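Local coordinates for protein DNA ligase (Aquifex aeolicus, PDB 3QWU) that probably acts as an ATP-dependent polynucleotide ligase, joining nucleic-acid ends through an adenylylated enzyme intermediate, and binds adenosine and calcium, at residues 145-150 and 211-216; 234-239 and 259-264; 121-126 and 177-182. All blocks are in the same frame, centred on the assembly; numbering follows the deposited sequence. Where two conformers were deposited one is given.

Contact 1: residues 145-150 and 211-216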
loop_
_atom_site.group_PDB
_atom_site.type_symbol
_atom_site.label_atom_id
_atom_site.label_comp_id
_atom_site.label_asym_id
_atom_site.label_seq_id
_atom_site.Cartn_x
_atom_site.Cartn_y
_atom_site.Cartn_z
ATOM N N PRO A 145 7.271 -22.128 11.671
ATOM C CA PRO A 145 6.429 -22.510 12.776
ATOM C C PRO A 145 7.318 -22.787 13.973
ATOM O O PRO A 145 8.420 -23.275 13.796
ATOM C CB PRO A 145 5.785 -23.810 12.322
ATOM C CG PRO A 145 6.009 -23.899 10.902
ATOM C CD PRO A 145 7.197 -23.076 10.564
ATOM N N PRO A 146 6.832 -22.521 15.196
ATOM C CA PRO A 146 7.715 -22.716 16.348
ATOM C C PRO A 146 8.125 -24.156 16.607
ATOM O O PRO A 146 9.185 -24.365 17.176
ATOM C CB PRO A 146 6.921 -22.127 17.514
ATOM C CG PRO A 146 5.491 -22.059 17.026
ATOM C CD PRO A 146 5.610 -21.798 15.573
ATOM N N TYR A 147 7.324 -25.130 16.176
ATOM C CA TYR A 147 7.590 -26.539 16.497
ATOM C C TYR A 147 8.565 -27.242 15.517
ATOM O O TYR A 147 8.768 -28.453 15.593
ATOM C CB TYR A 147 6.261 -27.324 16.544
ATOM C CG TYR A 147 5.302 -26.994 15.385
ATOM C CD1 TYR A 147 4.301 -26.031 15.549
ATOM C CD2 TYR A 147 5.435 -27.602 14.149
ATOM C CE1 TYR A 147 3.460 -25.700 14.534
ATOM C CE2 TYR A 147 4.583 -27.283 13.118
ATOM C CZ TYR A 147 3.585 -26.321 13.308
ATOM O OH TYR A 147 2.720 -25.972 12.278
ATOM N N VAL A 148 9.109 -26.509 14.554
ATOM C CA VAL A 148 10.143 -27.063 13.702
ATOM C C VAL A 148 11.317 -26.249 14.121
ATOM O O VAL A 148 11.382 -25.062 13.814
ATOM C CB VAL A 148 9.921 -26.879 12.158
ATOM C CG1 VAL A 148 10.883 -27.776 11.418
ATOM C CG2 VAL A 148 8.547 -27.179 11.772
ATOM N N LYS A 149 12.216 -26.873 14.850
ATOM C CA LYS A 149 13.345 -26.139 15.410
ATOM C C LYS A 149 14.513 -26.084 14.423
ATOM O O LYS A 149 15.354 -25.206 14.533
ATOM C CB LYS A 149 13.779 -26.745 16.753
ATOM C CG LYS A 149 12.619 -26.743 17.781
ATOM C CD LYS A 149 12.609 -27.979 18.690
ATOM C CE LYS A 149 11.586 -27.843 19.845
ATOM N NZ LYS A 149 11.729 -28.914 20.937
ATOM N N GLU A 150 14.540 -26.993 13.453
ATOM C CA GLU A 150 15.606 -26.997 12.473
ATOM C C GLU A 150 15.272 -27.730 11.197
ATOM O O GLU A 150 14.292 -28.452 11.100
ATOM C CB GLU A 150 16.922 -27.566 13.086
ATOM C CG GLU A 150 16.995 -29.089 13.228
ATOM C CD GLU A 150 16.689 -29.580 14.650
ATOM O OE1 GLU A 150 17.323 -29.067 15.612
ATOM O OE2 GLU A 150 15.831 -30.478 14.810
ATOM N N GLU A 211 -0.244 -19.221 20.910
ATOM C CA GLU A 211 0.894 -20.148 20.636
ATOM C C GLU A 211 1.687 -19.730 19.394
ATOM O O GLU A 211 2.600 -20.403 18.980
ATOM C CB GLU A 211 0.384 -21.575 20.407
ATOM C CG GLU A 211 -0.247 -22.273 21.638
ATOM C CD GLU A 211 -0.923 -23.607 21.292
ATOM O OE1 GLU A 211 -1.173 -23.831 20.091
ATOM O OE2 GLU A 211 -1.206 -24.411 22.226
ATOM N N GLY A 212 1.301 -18.659 18.746
ATOM C CA GLY A 212 2.012 -18.234 17.524
ATOM C C GLY A 212 1.753 -19.085 16.311
ATOM O O GLY A 212 2.599 -19.207 15.458
ATOM N N ARG A 213 0.604 -19.710 16.216
ATOM C CA ARG A 213 0.295 -20.506 15.020
ATOM C C ARG A 213 -0.360 -19.637 13.971
ATOM O O ARG A 213 -0.808 -18.518 14.275
ATOM C CB ARG A 213 -0.598 -21.684 15.415
ATOM C CG ARG A 213 0.289 -22.756 16.056
ATOM C CD ARG A 213 -0.350 -23.929 16.604
ATOM N NE ARG A 213 0.692 -24.630 17.344
ATOM C CZ ARG A 213 1.172 -25.835 17.066
ATOM N NH1 ARG A 213 0.664 -26.599 16.063
ATOM N NH2 ARG A 213 2.142 -26.301 17.839
ATOM N N GLU A 214 -0.357 -20.086 12.730
ATOM C CA GLU A 214 -0.806 -19.176 11.676
ATOM C C GLU A 214 -2.319 -18.966 11.653
ATOM O O GLU A 214 -2.792 -17.859 11.439
ATOM C CB GLU A 214 -0.337 -19.607 10.306
ATOM C CG GLU A 214 -0.611 -18.511 9.300
ATOM C CD GLU A 214 -0.038 -18.836 7.941
ATOM O OE1 GLU A 214 0.596 -17.925 7.355
ATOM O OE2 GLU A 214 -0.193 -19.991 7.474
ATOM N N GLY A 215 -3.075 -20.019 11.937
ATOM C CA GLY A 215 -4.501 -20.026 11.684
ATOM C C GLY A 215 -5.034 -21.409 11.397
ATOM O O GLY A 215 -4.396 -22.398 11.724
ATOM N N VAL A 216 -6.219 -21.479 10.812
ATOM C CA VAL A 216 -6.805 -22.743 10.423
ATOM C C VAL A 216 -7.354 -22.659 9.022
ATOM O O VAL A 216 -7.596 -21.556 8.499
ATOM C CB VAL A 216 -7.950 -23.134 11.413
ATOM C CG1 VAL A 216 -7.410 -23.205 12.831
ATOM C CG2 VAL A 216 -9.130 -22.114 11.308
#
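Arg213 and Tyr147 converge on one carboxylate, that of Glu79: Arg213 NH1 forms a salt bridge with OE1 while Tyr147 OH hydrogen-bonds OE2. Between themselves the two side chains pack as flat groups. The CD1-CE1 side of the Tyr147 ring lies over one face of the guanidinium, offset toward its rim, with CD1 3.2 Å from Arg213 NH2 and CE1 3.3 Å from Arg213 NH1; the two planes are 27° apart. Arg213 reaches this position with an extended chain from CG to NE, and the Tyr147 chi1 of 44° brings the ring over the guanidinium. Pro145 CB covers one face of the tyrosine ring toward its rim.

Glu79 directly precedes Lys80 of the Lys-Val-Asp-Gly sequence, which matches the KxDG motif of the nucleotidyltransferases, and Glu214-Gly215-Val216 begins a sequence like motif IV. Tyr147 packs on Val81 and bonds Glu79, both of the adenosine pocket, so the contact borders it. Glu214 forms a salt bridge with Lys80 through OE2.

On the approach to strand 215-220, Gly212, the first residue to leave helical geometry after helix 195-210, has positive phi and forms a Schellman motif. Gly212 O lies 4.0 Å from Pro146 CD, within the type I turn of Pro145 to Val148. Glu211 OE1 is 3.4 Å from Arg213 NE, but well out of the guanidinium plane, making this a purely electrostatic pairing.

Contact 2: residues 234-239 and 259-264. With CA (calcium ion), chain D.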
loop_
_atom_site.group_PDB
_atom_site.type_symbol
_atom_site.label_atom_id
_atom_site.label_comp_id
_atom_site.label_asym_id
_atom_site.label_seq_id
_atom_site.Cartn_x
_atom_site.Cartn_y
_atom_site.Cartn_z
ATOM N N TYR A 234 -1.737 -12.478 15.478
ATOM C CA TYR A 234 -0.286 -12.675 15.565
ATOM C C TYR A 234 0.378 -12.900 14.206
ATOM O O TYR A 234 1.383 -12.254 13.864
ATOM C CB TYR A 234 0.061 -13.830 16.485
ATOM C CG TYR A 234 1.513 -14.291 16.397
ATOM C CD1 TYR A 234 1.942 -15.164 15.353
ATOM C CD2 TYR A 234 2.460 -13.876 17.351
ATOM C CE1 TYR A 234 3.245 -15.590 15.283
ATOM C CE2 TYR A 234 3.782 -14.300 17.280
ATOM C CZ TYR A 234 4.159 -15.144 16.262
ATOM O OH TYR A 234 5.459 -15.583 16.194
ATOM N N ALA A 235 -0.171 -13.796 13.408
ATOM C CA ALA A 235 0.447 -14.075 12.123
ATOM C C ALA A 235 0.290 -12.908 11.196
ATOM O O ALA A 235 1.155 -12.645 10.396
ATOM C CB ALA A 235 -0.154 -15.313 11.504
ATOM N N ASN A 236 -0.846 -12.245 11.226
ATOM C CA ASN A 236 -1.037 -11.068 10.413
ATOM C C ASN A 236 -0.018 -9.984 10.751
ATOM O O ASN A 236 0.650 -9.472 9.869
ATOM C CB ASN A 236 -2.480 -10.510 10.568
ATOM C CG ASN A 236 -3.493 -11.317 9.803
ATOM O OD1 ASN A 236 -3.272 -11.638 8.623
ATOM N ND2 ASN A 236 -4.635 -11.605 10.421
ATOM N N LEU A 237 0.148 -9.706 12.045
ATOM C CA LEU A 237 1.179 -8.794 12.483
ATOM C C LEU A 237 2.604 -9.182 11.964
ATOM O O LEU A 237 3.302 -8.364 11.386
ATOM C CB LEU A 237 1.164 -8.683 13.997
ATOM C CG LEU A 237 -0.024 -7.919 14.542
ATOM C CD1 LEU A 237 -0.141 -8.157 16.051
ATOM C CD2 LEU A 237 0.077 -6.443 14.179
ATOM N N MET A 238 2.994 -10.431 12.188
ATOM C CA MET A 238 4.309 -10.930 11.835
ATOM C C MET A 238 4.518 -10.813 10.306
ATOM O O MET A 238 5.610 -10.549 9.859
ATOM C CB MET A 238 4.440 -12.410 12.214
ATOM C CG MET A 238 5.201 -12.790 13.422
ATOM S SD MET A 238 6.744 -11.875 13.861
ATOM C CE MET A 238 5.993 -10.595 14.926
ATOM N N ASP A 239 3.481 -11.052 9.519
ATOM C CA ASP A 239 3.624 -10.835 8.077
ATOM C C ASP A 239 3.991 -9.402 7.788
ATOM O O ASP A 239 4.878 -9.180 6.967
ATOM C CB ASP A 239 2.396 -11.204 7.269
ATOM C CG ASP A 239 2.200 -12.701 7.185
ATOM O OD1 ASP A 239 3.141 -13.471 7.468
ATOM O OD2 ASP A 239 1.088 -13.099 6.836
ATOM N N ILE A 259 -4.513 -4.942 7.306
ATOM C CA ILE A 259 -5.044 -4.071 8.327
ATOM C C ILE A 259 -6.512 -4.355 8.593
ATOM O O ILE A 259 -6.922 -4.442 9.748
ATOM C CB ILE A 259 -4.847 -2.578 7.946
ATOM C CG1 ILE A 259 -3.349 -2.271 7.950
ATOM C CG2 ILE A 259 -5.574 -1.698 8.910
ATOM C CD1 ILE A 259 -2.921 -1.252 6.933
ATOM N N LEU A 260 -7.304 -4.471 7.520
ATOM C CA LEU A 260 -8.681 -4.911 7.657
ATOM C C LEU A 260 -8.796 -6.251 8.387
ATOM O O LEU A 260 -9.780 -6.493 9.056
ATOM C CB LEU A 260 -9.410 -4.969 6.298
ATOM C CG LEU A 260 -10.040 -3.615 5.883
ATOM C CD1 LEU A 260 -10.642 -3.595 4.475
ATOM C CD2 LEU A 260 -11.063 -3.269 6.880
ATOM N N ARG A 261 -7.839 -7.144 8.224
ATOM C CA ARG A 261 -7.910 -8.398 8.986
ATOM C C ARG A 261 -7.806 -8.115 10.483
ATOM O O ARG A 261 -8.548 -8.644 11.264
ATOM C CB ARG A 261 -6.812 -9.350 8.588
ATOM C CG ARG A 261 -7.048 -10.029 7.259
ATOM C CD ARG A 261 -5.697 -10.757 6.860
ATOM N NE ARG A 261 -5.493 -10.853 5.404
ATOM C CZ ARG A 261 -4.469 -11.457 4.857
ATOM N NH1 ARG A 261 -3.531 -12.052 5.608
ATOM N NH2 ARG A 261 -4.407 -11.514 3.557
ATOM N N LEU A 262 -6.879 -7.250 10.857
ATOM C CA LEU A 262 -6.692 -6.889 12.255
ATOM C C LEU A 262 -7.883 -6.064 12.734
ATOM O O LEU A 262 -8.428 -6.336 13.786
ATOM C CB LEU A 262 -5.386 -6.129 12.444
ATOM C CG LEU A 262 -5.039 -5.688 13.876
ATOM C CD1 LEU A 262 -4.657 -6.861 14.781
ATOM C CD2 LEU A 262 -3.915 -4.669 13.839
ATOM N N VAL A 263 -8.324 -5.102 11.937
ATOM C CA VAL A 263 -9.429 -4.274 12.370
ATOM C C VAL A 263 -10.715 -5.058 12.556
ATOM O O VAL A 263 -11.404 -4.871 13.556
ATOM C CB VAL A 263 -9.679 -3.071 11.436
ATOM C CG1 VAL A 263 -10.851 -2.267 11.943
ATOM C CG2 VAL A 263 -8.479 -2.188 11.402
ATOM N N LEU A 264 -11.039 -5.945 11.631
ATOM C CA LEU A 264 -12.264 -6.753 11.783
ATOM C C LEU A 264 -12.252 -7.785 12.919
ATOM O O LEU A 264 -13.303 -8.083 13.461
ATOM C CB LEU A 264 -12.713 -7.363 10.446
ATOM C CG LEU A 264 -13.199 -6.260 9.475
ATOM C CD1 LEU A 264 -13.257 -6.803 8.101
ATOM C CD2 LEU A 264 -14.551 -5.739 9.905
HETATM CA CA CA D . 3.260 -15.636 8.791
HETATM O O HOH W 1 -6.530 -10.578 12.806
HETATM O O HOH W 2 1.283 -15.419 7.758
HETATM O O HOH W 3 3.504 -16.024 6.488
#
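This is a buried helix-helix contact, in which helix 233-242, which follows strand 227-231, packs on helix 254-269 of the C-terminal ligase region. Asn236 and Arg261 carry it. Arg261 NH1 donates to Asn236 OD1 over 3.1 Å in a fairly straight bond (163° at the hydrogen), and the acceptor lies at the guanidinium edge, close to its plane. The amide is turned 59° from that plane, and the side chains cross at about a right angle. Asn236 ND2 also packs against Arg261 CB at 3.6 Å, and donates to a water that returns a weak bond to Arg261 O. Both ends of the amide are thus used, which would help fix its rotation.

The extended Arg261 chain also sends NH2 to Asn257 OD1, one turn earlier on its own helix, and rests on Phe61. Alongside, Leu237 CD2 and Leu262 CD2 are 4.4 Å apart, a loose approach that is doubtful because Leu262 has two conformers; helix 276-299 packs on both. The second subunit packs on Ile259, Leu260, Val263 and Leu264.

One turn beyond Asn236, Asp239 OD1 binds the calcium ion at 2.5 Å, together with Asp82, Glu143 and two waters. Arg261 NH1 stands 4.9 Å from Asp239 OD2, not in contact, and with the long, weak ion partner Arg258 would probably offset some of the negative charge gathered at the calcium.

Contact 3: residues 121-126 and 177-182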
loop_
_atom_site.group_PDB
_atom_site.type_symbol
_atom_site.label_atom_id
_atom_site.label_comp_id
_atom_site.label_asym_id
_atom_site.label_seq_id
_atom_site.Cartn_x
_atom_site.Cartn_y
_atom_site.Cartn_z
ATOM N N LEU A 121 2.841 -43.580 -2.901
ATOM C CA LEU A 121 2.812 -43.347 -4.344
ATOM C C LEU A 121 3.139 -44.653 -5.086
ATOM O O LEU A 121 2.456 -45.020 -6.056
ATOM C CB LEU A 121 3.770 -42.189 -4.771
ATOM C CG LEU A 121 3.465 -40.779 -4.168
ATOM C CD1 LEU A 121 4.444 -39.700 -4.641
ATOM C CD2 LEU A 121 2.007 -40.322 -4.428
ATOM N N ASP A 122 4.147 -45.382 -4.634
ATOM C CA ASP A 122 4.444 -46.660 -5.263
ATOM C C ASP A 122 3.183 -47.515 -5.364
ATOM O O ASP A 122 2.961 -48.167 -6.398
ATOM C CB ASP A 122 5.525 -47.415 -4.508
ATOM C CG ASP A 122 6.861 -46.692 -4.529
ATOM O OD1 ASP A 122 7.089 -45.868 -5.445
ATOM O OD2 ASP A 122 7.681 -46.932 -3.625
ATOM N N GLU A 123 2.362 -47.508 -4.317
ATOM C CA GLU A 123 1.164 -48.344 -4.259
ATOM C C GLU A 123 -0.057 -47.665 -4.854
ATOM O O GLU A 123 -1.013 -48.316 -5.163
ATOM C CB GLU A 123 0.860 -48.787 -2.813
ATOM C CG GLU A 123 2.040 -49.588 -2.224
ATOM C CD GLU A 123 1.782 -50.207 -0.859
ATOM O OE1 GLU A 123 0.742 -49.953 -0.231
ATOM O OE2 GLU A 123 2.633 -50.969 -0.404
ATOM N N ASN A 124 -0.019 -46.352 -4.995
ATOM C CA ASN A 124 -1.112 -45.576 -5.524
ATOM C C ASN A 124 -0.513 -44.489 -6.414
ATOM O O ASN A 124 -0.556 -43.327 -6.058
ATOM C CB ASN A 124 -1.893 -44.950 -4.371
ATOM C CG ASN A 124 -2.226 -45.969 -3.236
ATOM O OD1 ASN A 124 -3.324 -46.530 -3.232
ATOM N ND2 ASN A 124 -1.274 -46.201 -2.286
ATOM N N PRO A 125 0.056 -44.861 -7.591
ATOM C CA PRO A 125 0.738 -43.868 -8.493
ATOM C C PRO A 125 -0.117 -42.738 -9.106
ATOM O O PRO A 125 0.421 -41.820 -9.697
ATOM C CB PRO A 125 1.363 -44.744 -9.602
ATOM C CG PRO A 125 0.645 -46.046 -9.514
ATOM C CD PRO A 125 0.211 -46.241 -8.084
ATOM N N ASP A 126 -1.427 -42.808 -8.935
ATOM C CA ASP A 126 -2.350 -41.720 -9.291
ATOM C C ASP A 126 -2.353 -40.507 -8.289
ATOM O O ASP A 126 -2.727 -39.377 -8.637
ATOM C CB ASP A 126 -3.785 -42.300 -9.456
ATOM C CG ASP A 126 -4.266 -43.136 -8.206
ATOM O OD1 ASP A 126 -3.567 -44.135 -7.776
ATOM O OD2 ASP A 126 -5.352 -42.793 -7.669
ATOM N N ILE A 177 -3.430 -41.359 5.315
ATOM C CA ILE A 177 -2.419 -40.848 6.236
ATOM C C ILE A 177 -2.203 -41.832 7.369
ATOM O O ILE A 177 -1.067 -42.067 7.791
ATOM C CB ILE A 177 -2.856 -39.525 6.834
ATOM C CG1 ILE A 177 -2.902 -38.439 5.750
ATOM C CG2 ILE A 177 -1.934 -39.092 7.963
ATOM C CD1 ILE A 177 -3.619 -37.117 6.216
ATOM N N GLU A 178 -3.279 -42.439 7.850
ATOM C CA GLU A 178 -3.162 -43.435 8.920
ATOM C C GLU A 178 -2.448 -44.701 8.370
ATOM O O GLU A 178 -1.522 -45.226 8.995
ATOM C CB GLU A 178 -4.527 -43.705 9.571
ATOM C CG GLU A 178 -4.670 -45.047 10.321
ATOM C CD GLU A 178 -4.233 -45.032 11.827
ATOM O OE1 GLU A 178 -3.437 -44.149 12.259
ATOM O OE2 GLU A 178 -4.695 -45.948 12.570
ATOM N N LYS A 179 -2.814 -45.133 7.176
ATOM C CA LYS A 179 -2.259 -46.364 6.621
ATOM C C LYS A 179 -0.740 -46.288 6.449
ATOM O O LYS A 179 -0.022 -47.169 6.928
ATOM C CB LYS A 179 -2.925 -46.680 5.283
ATOM C CG LYS A 179 -2.557 -48.037 4.712
ATOM C CD LYS A 179 -3.327 -48.331 3.454
ATOM C CE LYS A 179 -2.835 -49.595 2.808
ATOM N NZ LYS A 179 -2.868 -49.485 1.328
ATOM N N TYR A 180 -0.271 -45.200 5.822
ATOM C CA TYR A 180 1.121 -45.027 5.421
ATOM C C TYR A 180 1.947 -44.210 6.401
ATOM O O TYR A 180 3.144 -43.937 6.175
ATOM C CB TYR A 180 1.151 -44.381 4.048
ATOM C CG TYR A 180 0.620 -45.306 2.974
ATOM C CD1 TYR A 180 -0.606 -45.075 2.342
ATOM C CD2 TYR A 180 1.348 -46.432 2.590
ATOM C CE1 TYR A 180 -1.066 -45.958 1.346
ATOM C CE2 TYR A 180 0.911 -47.276 1.616
ATOM C CZ TYR A 180 -0.286 -47.055 1.003
ATOM O OH TYR A 180 -0.678 -47.951 0.076
ATOM N N ASN A 181 1.275 -43.789 7.468
ATOM C CA ASN A 181 1.889 -43.071 8.559
ATOM C C ASN A 181 2.519 -41.752 8.198
ATOM O O ASN A 181 3.585 -41.423 8.666
ATOM C CB ASN A 181 2.949 -43.945 9.154
ATOM C CG ASN A 181 2.935 -43.868 10.612
ATOM O OD1 ASN A 181 2.126 -44.576 11.288
ATOM N ND2 ASN A 181 3.787 -42.994 11.153
ATOM N N LEU A 182 1.829 -40.971 7.393
ATOM C CA LEU A 182 2.370 -39.710 6.910
ATOM C C LEU A 182 2.326 -38.609 7.988
ATOM O O LEU A 182 1.465 -38.607 8.838
ATOM C CB LEU A 182 1.603 -39.292 5.647
ATOM C CG LEU A 182 1.641 -40.356 4.517
ATOM C CD1 LEU A 182 0.864 -39.919 3.281
ATOM C CD2 LEU A 182 3.111 -40.684 4.156
#
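The C-terminal ends of two helices, 119-123 and 170-180, are joined here through a single tyrosine hydroxyl within the RNA ligase family region. Three groups grip Tyr180 OH. Tyr180 OH donates to Glu123 OE1 in a bond refined to 2.5 Å, a very short value whose exact length is doubtful, and it accepts from Asn124 ND2 at 3.0 Å. The third partner, Lys179 NZ, comes from the preceding residue of the tyrosine's own helix and donates to Tyr180 OH, also at 3.0 Å.

The carboxylate meets the ring at its edge, near the ring plane, with Glu123 OE1 3.3 Å from Tyr180 CE2, and is itself turned 71° from that plane. Glu123 gets there by an extended chain beyond CG. Asn124 faces the tyrosine from the opposite direction: its amide stands 81° from the ring plane, yet the hydroxyl lies almost exactly in the plane of the amide. Asn124 is the first residue to leave helix 119-123, and its ND2 also donates to the carbonyl of Ile120, so a residue at the helix end ties the tyrosine back to the last turn. Lys179 NZ and Glu123 OE1 form only a long salt bridge, at 4.0 Å. The positive charges of Lys179 and of the long, weak ion partner Arg119 would probably favour an ionised Glu123.

Tyr180 packs on Arg119 and Ile120 of helix 119-123. Nearby, Ile177 and Leu182 lie on Phe159 of strand 153-161, while Leu121 packs against strand 127-134, so both helix ends rest against neighbouring strands of one antiparallel sheet.

Overall arrangement
Contacts 1 and 3 both fall within the RNA ligase family region and interleave along the chain, in the order 121-126, 145-150, 177-182 and 211-216; contact 2 follows them, leading into the C-terminal region. The centres of contacts 1 and 2 are about 16 Å apart and they touch directly, through Gly212 on Tyr234 and Glu214 on Ala235. Together they border the adenosine and calcium sites, contact 1 reaching Glu79 and contact 2 supplying Asp239. Contact 3 stands apart, its centre about 26 Å from that of contact 1 and about 37 Å from that of contact 2, across the chain's centre from contact 2. It lies away from the known binding sites, joining two helix ends.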